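Local coordinates for 3-oxoacyl-[acyl-carrier-protein] synthase (Arabidopsis thaliana, PDB 2IX4) that catalyses the condensation steps of mitochondrial fatty acid synthesis, adding two carbons from malonyl-ACP to a growing acyl chain, at residues Ile153-Ala158 / Ala174-Cys179; Thr116-Gly121 / Gly160-Lys165. One frame throughout, in Å; residues are numbered along the deposited sequence.

Interaction 1 of 2, residues Ile153-Ala158 / Ala174-Cys179. With 6NA (hexanoic acid), chain C; 6NA (hexanoic acid), chain E.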
loop_
_atom_site.group_PDB
_atom_site.type_symbol
_atom_site.label_atom_id
_atom_site.label_comp_id
_atom_site.label_asym_id
_atom_site.label_seq_id
_atom_site.Cartn_x
_atom_site.Cartn_y
_atom_site.Cartn_z
ATOM N N ILE A 153 -3.461 -8.264 -10.167
ATOM C CA ILE A 153 -4.385 -7.711 -9.166
ATOM C C ILE A 153 -3.691 -7.051 -7.967
ATOM O O ILE A 153 -4.343 -6.392 -7.155
ATOM C CB ILE A 153 -5.440 -8.754 -8.678
ATOM C CG1 ILE A 153 -4.777 -9.895 -7.894
ATOM C CG2 ILE A 153 -6.268 -9.269 -9.855
ATOM C CD1 ILE A 153 -5.710 -10.629 -6.944
ATOM N N LEU A 154 -2.374 -7.219 -7.864
ATOM C CA LEU A 154 -1.607 -6.667 -6.741
ATOM C C LEU A 154 -1.349 -5.163 -6.881
ATOM O O LEU A 154 -0.785 -4.707 -7.880
ATOM C CB LEU A 154 -0.294 -7.432 -6.553
ATOM C CG LEU A 154 -0.387 -8.911 -6.164
ATOM C CD1 LEU A 154 0.951 -9.597 -6.359
ATOM C CD2 LEU A 154 -0.895 -9.092 -4.733
ATOM N N VAL A 155 -1.745 -4.408 -5.856
ATOM C CA VAL A 155 -1.758 -2.937 -5.906
ATOM C C VAL A 155 -0.374 -2.271 -5.949
ATOM O O VAL A 155 -0.279 -1.053 -6.133
ATOM C CB VAL A 155 -2.615 -2.308 -4.756
ATOM C CG1 VAL A 155 -4.084 -2.663 -4.919
ATOM C CG2 VAL A 155 -2.119 -2.749 -3.396
ATOM N N ASN A 156 0.685 -3.063 -5.781
ATOM C CA ASN A 156 2.051 -2.550 -5.845
ATOM C C ASN A 156 2.681 -2.686 -7.231
ATOM O O ASN A 156 3.783 -2.185 -7.467
ATOM C CB ASN A 156 2.942 -3.254 -4.819
ATOM C CG ASN A 156 3.127 -4.734 -5.114
ATOM O OD1 ASN A 156 2.165 -5.499 -5.133
ATOM N ND2 ASN A 156 4.375 -5.146 -5.329
ATOM N N MET A 157 1.975 -3.354 -8.140
ATOM C CA MET A 157 2.569 -3.781 -9.407
ATOM C C MET A 157 2.878 -2.668 -10.411
ATOM O O MET A 157 3.683 -2.872 -11.325
ATOM C CB MET A 157 1.758 -4.914 -10.043
ATOM C CG MET A 157 1.912 -6.253 -9.315
ATOM S SD MET A 157 3.618 -6.836 -9.119
ATOM C CE MET A 157 4.053 -7.200 -10.818
ATOM N N ALA A 158 2.247 -1.507 -10.252
ATOM C CA ALA A 158 2.562 -0.356 -11.103
ATOM C C ALA A 158 4.025 0.066 -10.930
ATOM O O ALA A 158 4.723 0.315 -11.915
ATOM C CB ALA A 158 1.616 0.808 -10.827
ATOM N N ALA A 174 5.298 1.226 -2.650
ATOM C CA ALA A 174 3.956 1.729 -2.866
ATOM C C ALA A 174 3.334 1.993 -1.515
ATOM O O ALA A 174 3.399 1.149 -0.621
ATOM C CB ALA A 174 3.116 0.738 -3.661
ATOM N N ALA A 175 2.771 3.185 -1.359
ATOM C CA ALA A 175 1.929 3.484 -0.214
ATOM C C ALA A 175 0.495 3.319 -0.683
ATOM O O ALA A 175 0.138 3.789 -1.761
ATOM C CB ALA A 175 2.175 4.893 0.280
ATOM N N VAL A 176 -0.317 2.622 0.103
ATOM C CA VAL A 176 -1.723 2.443 -0.245
ATOM C C VAL A 176 -2.577 2.858 0.938
ATOM O O VAL A 176 -2.559 2.218 1.989
ATOM C CB VAL A 176 -2.050 1.000 -0.703
ATOM C CG1 VAL A 176 -3.518 0.883 -1.069
ATOM C CG2 VAL A 176 -1.189 0.615 -1.903
ATOM N N THR A 177 -3.306 3.953 0.752
ATOM C CA THR A 177 -4.028 4.620 1.827
ATOM C C THR A 177 -5.380 5.110 1.311
ATOM O O THR A 177 -5.784 6.245 1.581
ATOM C CB THR A 177 -3.221 5.816 2.381
ATOM O OG1 THR A 177 -2.735 6.604 1.288
ATOM C CG2 THR A 177 -2.030 5.343 3.209
ATOM N N ALA A 178 -6.067 4.243 0.567
ATOM C CA ALA A 178 -7.358 4.561 -0.055
ATOM C C ALA A 178 -7.272 5.787 -0.966
ATOM O O ALA A 178 -6.449 5.821 -1.884
ATOM C CB ALA A 178 -8.465 4.713 1.009
ATOM N N CYS A 179 -8.095 6.799 -0.710
ATOM C CA CYS A 179 -8.128 7.977 -1.578
ATOM C C CYS A 179 -6.995 8.983 -1.320
ATOM O O CYS A 179 -6.908 10.010 -1.997
ATOM C CB CYS A 179 -9.506 8.637 -1.544
ATOM S SG CYS A 179 -10.825 7.518 -2.123
HETATM C CA 6NA C . -12.490 5.588 -1.030
HETATM C C 6NA C . -11.441 6.650 -0.795
HETATM O O 6NA C . -11.028 6.874 0.330
HETATM C CB 6NA C . -11.816 4.222 -1.086
HETATM C CG 6NA C . -11.280 3.928 -2.485
HETATM C CD 6NA C . -9.865 3.379 -2.423
HETATM C C6 6NA C . -9.039 3.880 -3.584
HETATM C CA 6NA E . 3.442 -13.073 -3.463
HETATM C C 6NA E . 4.492 -12.306 -2.690
HETATM O O 6NA E . 5.282 -11.561 -3.251
HETATM C CB 6NA E . 2.298 -12.187 -3.961
HETATM C CG 6NA E . 1.896 -11.058 -3.011
HETATM C CD 6NA E . 0.832 -11.478 -2.007
HETATM C C6 6NA E . 0.687 -10.431 -0.923
#
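Val155 and Val176 meet methyl to methyl, CG2 to CG2 at 3.8 Å, the two side chains crossing obliquely. Beside them the methyl of Ala174 packs on Asn156, with Ala174 CB 4.1 Å from Asn156 CA. Asn156 thus offers its CA and CB to the neighbouring loop, while its amide, with CG between the backbone N and the carbonyl carbon (chi1 66°), leads away; ND2 is hydrogen-bonded to Phe419 O of the second subunit. A type I turn presents both residues, closed by Met157 N to Leu154 O at 3.1 Å, and leads toward helix 157-166. Val155 and Val176 also pack on Val176 and Val155 of the second subunit, so this valine cluster belongs to the dimer interface of the thiolase fold. Residues 174-179 lead from strand 172-173 to the nucleophile in front of helix 181-195. There Cys179 SG is joined covalently to C of a hexanoyl group, as in the acyl-enzyme intermediate. The acyl O receives a weak hydrogen bond from Cys179 N (3.1 Å, N-H...O angle 133°), and Phe419 N is hydrogen-bonded to the ligand too, the arrangement of an oxyanion hole. Ala178 CB lies 3.4 Å from the same oxygen. At the other end of the contact Leu154 CD1 packs 3.8 Å from CG of a second bound hexanoic acid, which is hydrogen-bonded to Phe419 N of the second subunit.

Interaction 2 of 2, residues Thr116-Gly121 / Gly160-Lys165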
loop_
_atom_site.group_PDB
_atom_site.type_symbol
_atom_site.label_atom_id
_atom_site.label_comp_id
_atom_site.label_asym_id
_atom_site.label_seq_id
_atom_site.Cartn_x
_atom_site.Cartn_y
_atom_site.Cartn_z
ATOM N N THR A 116 17.765 5.576 -8.698
ATOM C CA THR A 116 16.396 5.942 -9.068
ATOM C C THR A 116 15.403 4.883 -8.600
ATOM O O THR A 116 15.526 3.711 -8.947
ATOM C CB THR A 116 16.254 6.123 -10.595
ATOM O OG1 THR A 116 17.266 7.021 -11.066
ATOM C CG2 THR A 116 14.868 6.674 -10.958
ATOM N N GLY A 117 14.414 5.302 -7.818
ATOM C CA GLY A 117 13.368 4.397 -7.355
ATOM C C GLY A 117 11.987 4.738 -7.891
ATOM O O GLY A 117 11.812 5.697 -8.654
ATOM N N VAL A 118 11.000 3.943 -7.488
ATOM C CA VAL A 118 9.620 4.116 -7.937
ATOM C C VAL A 118 8.674 3.924 -6.755
ATOM O O VAL A 118 8.823 2.971 -5.986
ATOM C CB VAL A 118 9.253 3.117 -9.066
ATOM C CG1 VAL A 118 7.886 3.441 -9.659
ATOM C CG2 VAL A 118 10.311 3.124 -10.173
ATOM N N SER A 119 7.718 4.842 -6.613
ATOM C CA SER A 119 6.668 4.749 -5.595
ATOM C C SER A 119 5.319 5.182 -6.178
ATOM O O SER A 119 4.896 6.330 -6.020
ATOM C CB SER A 119 7.019 5.582 -4.361
ATOM O OG SER A 119 6.083 5.355 -3.312
ATOM N N ILE A 120 4.659 4.254 -6.865
ATOM C CA ILE A 120 3.360 4.514 -7.481
ATOM C C ILE A 120 2.360 3.503 -6.939
ATOM O O ILE A 120 2.442 2.312 -7.244
ATOM C CB ILE A 120 3.424 4.425 -9.032
ATOM C CG1 ILE A 120 4.461 5.404 -9.592
ATOM C CG2 ILE A 120 2.039 4.685 -9.654
ATOM C CD1 ILE A 120 4.829 5.155 -11.049
ATOM N N GLY A 121 1.428 3.977 -6.121
ATOM C CA GLY A 121 0.439 3.102 -5.515
ATOM C C GLY A 121 -0.891 3.099 -6.240
ATOM O O GLY A 121 -1.228 4.040 -6.956
ATOM N N GLY A 160 6.395 -1.960 -9.889
ATOM C CA GLY A 160 7.149 -3.073 -10.456
ATOM C C GLY A 160 7.358 -2.935 -11.953
ATOM O O GLY A 160 8.479 -3.091 -12.445
ATOM N N HIS A 161 6.281 -2.629 -12.674
ATOM C CA HIS A 161 6.336 -2.499 -14.135
ATOM C C HIS A 161 7.118 -1.273 -14.599
ATOM O O HIS A 161 7.810 -1.328 -15.616
ATOM C CB HIS A 161 4.929 -2.492 -14.725
ATOM C CG HIS A 161 4.276 -3.837 -14.730
ATOM N ND1 HIS A 161 4.229 -4.635 -15.852
ATOM C CD2 HIS A 161 3.653 -4.531 -13.748
ATOM C CE1 HIS A 161 3.596 -5.758 -15.563
ATOM N NE2 HIS A 161 3.238 -5.721 -14.293
ATOM N N VAL A 162 7.002 -0.173 -13.860
ATOM C CA VAL A 162 7.765 1.045 -14.154
ATOM C C VAL A 162 9.267 0.813 -13.941
ATOM O O VAL A 162 10.071 1.094 -14.833
ATOM C CB VAL A 162 7.244 2.275 -13.346
ATOM C CG1 VAL A 162 8.155 3.492 -13.531
ATOM C CG2 VAL A 162 5.818 2.623 -13.768
ATOM N N SER A 163 9.635 0.273 -12.778
ATOM C CA SER A 163 11.038 -0.020 -12.468
ATOM C C SER A 163 11.670 -0.962 -13.489
ATOM O O SER A 163 12.797 -0.736 -13.924
ATOM C CB SER A 163 11.176 -0.601 -11.060
ATOM O OG SER A 163 10.444 -1.804 -10.939
ATOM N N MET A 164 10.931 -2.005 -13.867
ATOM C CA MET A 164 11.371 -2.963 -14.889
ATOM C C MET A 164 11.624 -2.315 -16.246
ATOM O O MET A 164 12.623 -2.615 -16.905
ATOM C CB MET A 164 10.335 -4.074 -15.068
ATOM C CG MET A 164 10.425 -5.216 -14.072
ATOM S SD MET A 164 9.100 -6.427 -14.321
ATOM C CE MET A 164 9.475 -7.024 -15.969
ATOM N N LYS A 165 10.713 -1.437 -16.665
ATOM C CA LYS A 165 10.795 -0.817 -17.986
ATOM C C LYS A 165 12.064 0.025 -18.150
ATOM O O LYS A 165 12.689 0.016 -19.211
ATOM C CB LYS A 165 9.544 0.025 -18.275
ATOM C CG LYS A 165 9.494 0.615 -19.690
ATOM C CD LYS A 165 8.167 1.317 -19.961
ATOM C CE LYS A 165 8.197 2.115 -21.265
ATOM N NZ LYS A 165 8.396 1.247 -22.468
#
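Val118 CG2 lies over one face of the Val162-Ser163 peptide, almost straight above its nitrogen, 3.9 Å from Ser163 N. This peptide is the flat group of the contact: no side-chain ring, amide or carboxylate takes part, and the rest is methyl packing. In the thiolase-like fold, strand 116-122 and the parallel strand 172-173 are joined by a beta-alpha-beta crossover whose last helix is 157-166, after an excursion through helices 127-138 and 149-153. The helix segment accordingly runs nearly antiparallel to the strand segment, at 155°, with the axes 8.2 Å apart at their closest.

Val118 and Ile120, alternate residues on one face of the strand, both point toward the helix. Val118 places CG1 anti to its backbone N (chi1 -172°), and this branch reaches Val162 CG1 at 3.9 Å, the two valines crossing at a slant. Val162 is therefore shared: its CG1 is taken up by Val118, while its CG2 touches Ile120 CD1 at 3.8 Å. The end of Ile120 meets that methyl with the side chains at about a right angle.

With an alanine in place of Val118 both branches are gone, and the Ser163 peptide face and Val162 CG1 would probably lose their apolar cover, opening a gap between sheet and helix. Around this core, Val162 also packs on Val93 and Ile120 on Ala92, both of helix 87-102, while Phe168 covers Val118 from the loop after the helix. Strand and helix are also joined just before residues 160-165, where Ile120 N is hydrogen-bonded to Ser159 OG. Ser163 CB lies alongside, 3.9 Å from Val118 CG2, while its OG has the backbone oxygens of Ser159 and Gly160 both within hydrogen-bonding reach.

How the interactions relate
Along the chain the segments alternate: 116-121, 153-158, 160-165, then 174-179, so the two interactions interlock. Their centres are about 12 Å apart, and both draw on helix 157-166, interaction 1 by the turn that leads into it and interaction 2 further along. They also touch directly: Ile120 O has the methyls of Ala158 and Ala174 beside it, each CB at 4.0 Å. Interaction 2 seats the helix on strand 116-122 of the central sheet, and interaction 1 sets that turn against the loop carrying Cys179. Both reach the second subunit, placing strand, helix and nucleophile loop side by side near the dimer interface.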